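Local coordinates for protein CCR4-not transcription complex subunit 1 (Chaetomium thermophilum var. thermophilum DSM 1495, PDB 6H3Z) that probably serves as an adaptor subunit of the CCR4-NOT complex, a major mRNA deadenylase of the cytoplasm, and is represented here by a MIF4G-like domain from its C-terminal part, at residues A[89-93]-A[105-109]; A[125-130]-A[150-154]; A[200-204]-A[219-224]. All coordinates share one frame. Residue numbers count along the deposited sequence, not the author numbering.

In the fold
From the N terminus, the chain first runs along helices 22-45 and 59-75. Contact 1 then closes the turn between helix 80-93 and helix 100-116 and makes them an antiparallel pair. Helix 118-129 follows directly, and contact 2 brings its end against residues 150-154, closing a longer excursion that includes helix 140-146. These two contacts touch, because Phe129 packs on Ser90 and Leu93, so they share continuous packing near the middle of the domain. Contact 3 joins the last two helices, 197-209 and 214-225, with its centre about 27 Å from that of contact 2. The three loops neither nest nor cross; they follow in series along an elongated, all-helical MIF4G-like array.

Contact 1: residues A[89-93]-A[105-109]; sequences ISQLL and SLVHV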
# COMPACT_ATOMS: atom_id res chain seq x y z
N ILE A 89 -1.99 0.72 11.22
CA ILE A 89 -1.04 0.84 10.10
C ILE A 89 -1.79 0.78 8.77
O ILE A 89 -1.59 1.63 7.91
CB ILE A 89 0.13 -0.20 10.20
CG1 ILE A 89 1.01 0.10 11.44
CG2 ILE A 89 1.00 -0.20 8.91
CD1 ILE A 89 1.60 -1.09 12.09
N SER A 90 -2.70 -0.22 8.64
CA SER A 90 -3.56 -0.43 7.48
C SER A 90 -4.40 0.83 7.24
O SER A 90 -4.33 1.40 6.14
CB SER A 90 -4.45 -1.65 7.69
OG SER A 90 -3.66 -2.81 7.88
N GLN A 91 -5.09 1.31 8.29
CA GLN A 91 -5.90 2.51 8.23
C GLN A 91 -5.10 3.73 7.76
O GLN A 91 -5.62 4.55 7.00
CB GLN A 91 -6.63 2.75 9.56
CG GLN A 91 -7.89 1.87 9.78
CD GLN A 91 -8.78 1.60 8.56
OE1 GLN A 91 -9.18 2.52 7.80
NE2 GLN A 91 -9.16 0.33 8.36
N LEU A 92 -3.81 3.82 8.14
CA LEU A 92 -2.92 4.91 7.74
C LEU A 92 -2.58 4.81 6.26
O LEU A 92 -2.61 5.82 5.57
CB LEU A 92 -1.65 4.95 8.62
CG LEU A 92 -0.78 6.20 8.51
CD1 LEU A 92 -1.60 7.44 8.57
CD2 LEU A 92 0.26 6.23 9.58
N LEU A 93 -2.29 3.59 5.78
CA LEU A 93 -1.95 3.32 4.38
C LEU A 93 -3.09 3.69 3.47
O LEU A 93 -2.85 4.29 2.42
CB LEU A 93 -1.51 1.85 4.18
CG LEU A 93 -0.12 1.48 4.75
CD1 LEU A 93 0.04 -0.02 4.84
CD2 LEU A 93 1.00 2.07 3.92
N SER A 105 8.18 2.56 5.27
CA SER A 105 8.30 2.33 6.71
C SER A 105 7.07 1.64 7.27
O SER A 105 7.20 0.67 8.00
CB SER A 105 8.54 3.65 7.44
OG SER A 105 9.76 4.24 7.02
N LEU A 106 5.88 2.12 6.88
CA LEU A 106 4.59 1.56 7.27
C LEU A 106 4.43 0.12 6.76
O LEU A 106 4.08 -0.75 7.55
CB LEU A 106 3.43 2.45 6.80
CG LEU A 106 3.19 3.74 7.57
CD1 LEU A 106 2.22 4.62 6.82
CD2 LEU A 106 2.68 3.47 8.98
N VAL A 107 4.73 -0.13 5.46
CA VAL A 107 4.64 -1.48 4.87
C VAL A 107 5.65 -2.42 5.57
O VAL A 107 5.35 -3.60 5.76
CB VAL A 107 4.77 -1.49 3.32
CG1 VAL A 107 4.71 -2.91 2.76
CG2 VAL A 107 3.69 -0.63 2.67
N HIS A 108 6.81 -1.86 6.00
CA HIS A 108 7.84 -2.62 6.70
C HIS A 108 7.38 -3.06 8.06
O HIS A 108 7.58 -4.22 8.43
CB HIS A 108 9.14 -1.82 6.82
CG HIS A 108 10.08 -2.38 7.85
ND1 HIS A 108 10.85 -3.50 7.61
CD2 HIS A 108 10.25 -1.98 9.13
CE1 HIS A 108 11.50 -3.72 8.74
NE2 HIS A 108 11.20 -2.82 9.67
N VAL A 109 6.80 -2.13 8.82
CA VAL A 109 6.32 -2.40 10.17
C VAL A 109 5.18 -3.42 10.11
O VAL A 109 5.18 -4.37 10.89
CB VAL A 109 5.95 -1.10 10.94
CG1 VAL A 109 5.31 -1.41 12.27
CG2 VAL A 109 7.18 -0.22 11.14
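Helices 80-93 and 100-116 form an antiparallel helical hairpin, the recurring unit of this all-helical MIF4G-like domain. The axes of segments 89-93 and 105-109 come within 10.0 Å at an angle of 153°, and the backbones are closest where Ile89 CA lies 6.3 Å from Leu106 CA. Along 105-109, Leu106 comes first and is the most covered residue of the contact (103 Å²). Its CA-to-CB bond points toward the partner helix, and the side chain touches three residues there: CD2 meets Leu92 CD2 at 3.7 Å and Ile89 CG2 at 4.0 Å, while CB receives Leu93 CD2 at 3.8 Å. The next residue, Val107, has its CA-to-CB bond turned away, yet its CG2 still reaches Leu93 CD2 at 4.0 Å, so Leu93 bridges two successive residues. Val109, near one turn on from Leu106, points back toward the interface. It is compact enough to fit there while also touching Ile64 and Leu67 of helix 59-75. Aliphatic side chains suit this buried seam because they fill it without leaving polar groups to satisfy. The branched Ile89 touches two residues: CG2 packs 3.4 Å from the backbone Leu106 O, and CD1 extends to Val109 CG1 at 3.7 Å.

Contact 2: residues A[125-130]-A[150-154]; sequences VRQLFH and DLLDW
Residues 125-129 are the last turn of helix 118-129, and His130 leaves it with phi/psi of -74/0°, its N still bonded to Arg126 O at 2.9 Å. Against this end lies the irregular segment 150-154, an inter-helix loop of the MIF4G-like helical array: Asp150 and Leu151 are turn-like (-101/11° and -87/-6°), Leu152 and Asp153 are extended (-92/127° and -109/102°), and Trp154 opens helix 154-166. The CA atoms pair Arg126 with Leu151 at 5.1 Å and His130 with Asp153 at 5.8 Å.

Leu151, in the m,t rotamer, supplies the apolar packing. Its CD2 lies 3.9 Å from Val125 CG1 and 3.5 Å from Arg126 CA, and its CD1 makes a CH-pi contact 4.1 Å from the centroid of the Phe129 ring (chi1 m), nearly along the ring normal. The flat Phe129 ring offers the leucine a broad face, with its CD2 3.6 Å from Leu151 CB. His130 (chi1 m) supplies the polar link: NE2 donates to Asp150 O at 2.9 Å, with an N-H...O angle of 132°. Asp153 CB sits over the imidazole face, 4.0 Å from its centroid. Asp153 is the N-cap of helix 154-166, its OD1 accepting from Asn156 N, as suits a short acidic side chain.

Arg126 CD approaches Asp150 OD2 to 3.3 Å, but the charged ends have other partners, Glu123 for Arg126 and Arg114 for Asp150. The chemistry thus implies a helix end joined to the loop leading into the next helix by leucine packing and one imidazole-to-carbonyl bond rather than by a salt bridge.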
# COMPACT_ATOMS: atom_id res chain seq x y z
N VAL A 125 -5.16 -9.77 7.84
CA VAL A 125 -4.65 -8.53 7.24
C VAL A 125 -4.85 -8.57 5.72
O VAL A 125 -5.32 -7.57 5.15
CB VAL A 125 -3.18 -8.24 7.64
CG1 VAL A 125 -2.64 -7.01 6.93
CG2 VAL A 125 -3.02 -8.09 9.15
N ARG A 126 -4.53 -9.72 5.07
CA ARG A 126 -4.69 -9.91 3.62
C ARG A 126 -6.16 -9.71 3.29
O ARG A 126 -6.48 -8.90 2.41
CB ARG A 126 -4.21 -11.31 3.18
CG ARG A 126 -4.16 -11.48 1.66
CD ARG A 126 -4.02 -12.94 1.26
NE ARG A 126 -4.70 -13.24 -0.01
CZ ARG A 126 -5.99 -13.54 -0.11
NH1 ARG A 126 -6.76 -13.55 0.98
NH2 ARG A 126 -6.53 -13.81 -1.29
N GLN A 127 -7.05 -10.36 4.06
CA GLN A 127 -8.49 -10.28 3.89
C GLN A 127 -9.03 -8.87 4.08
O GLN A 127 -9.88 -8.45 3.29
CB GLN A 127 -9.20 -11.32 4.77
CG GLN A 127 -9.44 -12.64 4.02
CD GLN A 127 -10.24 -12.44 2.74
OE1 GLN A 127 -11.35 -11.88 2.74
NE2 GLN A 127 -9.68 -12.87 1.61
N LEU A 128 -8.49 -8.11 5.03
CA LEU A 128 -8.88 -6.72 5.27
C LEU A 128 -8.52 -5.86 4.05
O LEU A 128 -9.34 -5.03 3.63
CB LEU A 128 -8.19 -6.18 6.53
CG LEU A 128 -8.20 -4.67 6.74
CD1 LEU A 128 -9.53 -4.20 7.25
CD2 LEU A 128 -7.11 -4.25 7.68
N PHE A 129 -7.31 -6.06 3.48
CA PHE A 129 -6.85 -5.33 2.29
C PHE A 129 -7.73 -5.65 1.08
O PHE A 129 -8.22 -4.74 0.41
CB PHE A 129 -5.36 -5.60 2.02
CG PHE A 129 -4.45 -4.65 2.75
CD1 PHE A 129 -4.32 -4.71 4.13
CD2 PHE A 129 -3.76 -3.66 2.06
CE1 PHE A 129 -3.52 -3.81 4.82
CE2 PHE A 129 -2.94 -2.76 2.74
CZ PHE A 129 -2.83 -2.84 4.12
N HIS A 130 -8.01 -6.96 0.89
CA HIS A 130 -8.82 -7.49 -0.21
C HIS A 130 -10.33 -7.23 -0.06
O HIS A 130 -11.09 -7.62 -0.95
CB HIS A 130 -8.53 -9.00 -0.41
CG HIS A 130 -7.17 -9.29 -0.98
ND1 HIS A 130 -6.97 -10.32 -1.88
CD2 HIS A 130 -5.98 -8.66 -0.77
CE1 HIS A 130 -5.68 -10.30 -2.18
NE2 HIS A 130 -5.04 -9.33 -1.53
N ASP A 150 1.24 -9.68 -0.25
CA ASP A 150 0.09 -10.43 -0.78
C ASP A 150 -1.19 -9.64 -0.67
O ASP A 150 -2.29 -10.17 -0.89
CB ASP A 150 -0.06 -11.78 -0.04
CG ASP A 150 -0.13 -11.72 1.48
OD1 ASP A 150 0.67 -10.95 2.09
OD2 ASP A 150 -0.87 -12.54 2.07
N LEU A 151 -1.05 -8.34 -0.34
CA LEU A 151 -2.15 -7.42 -0.05
C LEU A 151 -2.75 -6.71 -1.25
O LEU A 151 -3.76 -6.06 -1.08
CB LEU A 151 -1.68 -6.41 1.00
CG LEU A 151 -1.00 -7.00 2.25
CD1 LEU A 151 -0.22 -5.97 2.97
CD2 LEU A 151 -2.00 -7.64 3.18
N LEU A 152 -2.20 -6.85 -2.45
CA LEU A 152 -2.78 -6.17 -3.63
C LEU A 152 -3.79 -7.06 -4.35
O LEU A 152 -3.46 -8.21 -4.66
CB LEU A 152 -1.67 -5.68 -4.59
CG LEU A 152 -0.82 -4.49 -4.13
CD1 LEU A 152 0.47 -4.39 -4.91
CD2 LEU A 152 -1.61 -3.17 -4.17
N ASP A 153 -5.03 -6.56 -4.58
CA ASP A 153 -6.08 -7.31 -5.29
C ASP A 153 -6.27 -6.69 -6.66
O ASP A 153 -6.89 -5.62 -6.77
CB ASP A 153 -7.40 -7.32 -4.51
CG ASP A 153 -8.37 -8.35 -5.01
OD1 ASP A 153 -9.04 -8.08 -6.02
OD2 ASP A 153 -8.46 -9.43 -4.41
N TRP A 154 -5.69 -7.34 -7.70
CA TRP A 154 -5.71 -6.80 -9.06
C TRP A 154 -7.10 -6.76 -9.68
O TRP A 154 -7.32 -5.85 -10.47
CB TRP A 154 -4.72 -7.49 -9.98
CG TRP A 154 -3.29 -7.39 -9.52
CD1 TRP A 154 -2.46 -8.42 -9.22
CD2 TRP A 154 -2.54 -6.18 -9.27
NE1 TRP A 154 -1.23 -7.94 -8.84
CE2 TRP A 154 -1.25 -6.57 -8.85
CE3 TRP A 154 -2.84 -4.80 -9.36
CZ2 TRP A 154 -0.25 -5.64 -8.52
CZ3 TRP A 154 -1.84 -3.89 -9.05
CH2 TRP A 154 -0.56 -4.31 -8.63

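Contact 3: residues A[200-204]-A[219-224]; sequences LEAAW and FKAKVR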
# COMPACT_ATOMS: atom_id res chain seq x y z
N LEU A 200 -8.13 -2.01 -19.58
CA LEU A 200 -7.73 -2.02 -20.97
C LEU A 200 -8.91 -1.71 -21.89
O LEU A 200 -8.78 -0.85 -22.76
CB LEU A 200 -7.11 -3.38 -21.33
CG LEU A 200 -6.93 -3.66 -22.81
CD1 LEU A 200 -5.69 -2.95 -23.35
CD2 LEU A 200 -6.87 -5.15 -23.08
N GLU A 201 -10.06 -2.36 -21.67
CA GLU A 201 -11.28 -2.16 -22.46
C GLU A 201 -11.82 -0.74 -22.32
O GLU A 201 -12.03 -0.08 -23.35
CB GLU A 201 -12.36 -3.18 -22.11
CG GLU A 201 -11.97 -4.59 -22.49
CD GLU A 201 -13.10 -5.58 -22.49
OE1 GLU A 201 -14.09 -5.36 -21.76
OE2 GLU A 201 -13.02 -6.55 -23.28
N ALA A 202 -11.97 -0.28 -21.06
CA ALA A 202 -12.42 1.06 -20.69
C ALA A 202 -11.56 2.14 -21.37
O ALA A 202 -12.10 3.10 -21.94
CB ALA A 202 -12.36 1.23 -19.18
N ALA A 203 -10.22 1.94 -21.34
CA ALA A 203 -9.22 2.82 -21.92
C ALA A 203 -9.28 2.77 -23.43
O ALA A 203 -9.19 3.82 -24.06
CB ALA A 203 -7.84 2.42 -21.44
N TRP A 204 -9.47 1.57 -24.02
CA TRP A 204 -9.56 1.43 -25.47
C TRP A 204 -10.80 2.15 -26.02
O TRP A 204 -10.71 2.84 -27.03
CB TRP A 204 -9.57 -0.04 -25.90
CG TRP A 204 -9.18 -0.18 -27.33
CD1 TRP A 204 -10.03 -0.30 -28.40
CD2 TRP A 204 -7.86 -0.05 -27.88
NE1 TRP A 204 -9.30 -0.32 -29.58
CE2 TRP A 204 -7.97 -0.15 -29.29
CE3 TRP A 204 -6.58 0.10 -27.31
CZ2 TRP A 204 -6.85 -0.08 -30.13
CZ3 TRP A 204 -5.48 0.15 -28.15
CH2 TRP A 204 -5.62 0.05 -29.54
N PHE A 219 -0.36 4.88 -25.02
CA PHE A 219 -1.11 3.67 -24.64
C PHE A 219 -1.45 2.81 -25.84
O PHE A 219 -1.15 1.61 -25.79
CB PHE A 219 -2.36 4.03 -23.84
CG PHE A 219 -3.13 2.85 -23.28
CD1 PHE A 219 -2.68 2.19 -22.15
CD2 PHE A 219 -4.32 2.44 -23.86
CE1 PHE A 219 -3.39 1.11 -21.62
CE2 PHE A 219 -5.03 1.37 -23.33
CZ PHE A 219 -4.56 0.71 -22.22
N LYS A 220 -2.01 3.39 -26.94
CA LYS A 220 -2.33 2.65 -28.19
C LYS A 220 -1.13 1.78 -28.58
O LYS A 220 -1.30 0.60 -28.86
CB LYS A 220 -2.71 3.59 -29.35
CG LYS A 220 -4.14 3.41 -29.84
CD LYS A 220 -4.31 3.74 -31.33
CE LYS A 220 -5.71 3.41 -31.83
NZ LYS A 220 -5.77 3.32 -33.32
N ALA A 221 0.08 2.39 -28.51
CA ALA A 221 1.35 1.73 -28.81
C ALA A 221 1.65 0.61 -27.80
O ALA A 221 1.88 -0.51 -28.27
CB ALA A 221 2.48 2.74 -28.84
N LYS A 222 1.59 0.88 -26.46
CA LYS A 222 1.83 -0.12 -25.38
C LYS A 222 1.00 -1.41 -25.57
O LYS A 222 1.51 -2.51 -25.35
CB LYS A 222 1.52 0.47 -23.99
CG LYS A 222 2.27 1.73 -23.63
CD LYS A 222 3.66 1.44 -23.12
CE LYS A 222 4.31 2.68 -22.58
NZ LYS A 222 5.63 2.36 -21.98
N VAL A 223 -0.28 -1.25 -25.98
CA VAL A 223 -1.24 -2.32 -26.23
C VAL A 223 -0.80 -3.11 -27.45
O VAL A 223 -0.59 -4.32 -27.35
CB VAL A 223 -2.70 -1.78 -26.35
CG1 VAL A 223 -3.70 -2.89 -26.63
CG2 VAL A 223 -3.10 -1.03 -25.09
N ARG A 224 -0.62 -2.43 -28.60
CA ARG A 224 -0.20 -3.07 -29.85
C ARG A 224 1.19 -3.72 -29.72
O ARG A 224 1.49 -4.64 -30.48
CB ARG A 224 -0.30 -2.10 -31.04
CG ARG A 224 -1.73 -1.56 -31.25
CD ARG A 224 -1.99 -0.94 -32.61
NE ARG A 224 -3.19 -1.51 -33.23
CZ ARG A 224 -4.31 -0.84 -33.49
NH1 ARG A 224 -5.34 -1.46 -34.06
NH2 ARG A 224 -4.40 0.45 -33.20
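Leu200 opens the contact on helix 197-209. Its CA-to-CB bond runs sideways, but the t,p rotamer carries CD1 across to Val223 CG2 at 3.7 Å and to Phe219 CZ at 4.0 Å. Ala203, pointing at the other helix, leaves room for a large neighbour: its CB meets Phe219 CE2 at 3.5 Å. A small residue suits this place, since the Phe219 ring fills the space in front of it and also reaches Leu176 and Met180 of helix 172-183. Trp204 is the residue most covered by the partner segment, losing 109 Å² to it. Its indole reaches across to helix 214-225 with its six-membered end, setting CZ3 3.8 Å from Val223 CB and CH2 3.7 Å from Lys220 CG, so that the aliphatic part of the lysine packs on it while the ammonium group extends beyond. The Arg224 guanidinium turns one face to the indole edge, NH2 lying 3.9 Å from Trp204 CH2. The bulky Trp204 and Phe219 bridge the wide spacing of the two segments' axes, 11.5 Å at closest, with 136° between their directions. This oblique, roughly antiparallel pairing of consecutive helices is the helical-hairpin arrangement of MIF4G-like and related helical-repeat folds, here formed by the last two helices of the modelled chain.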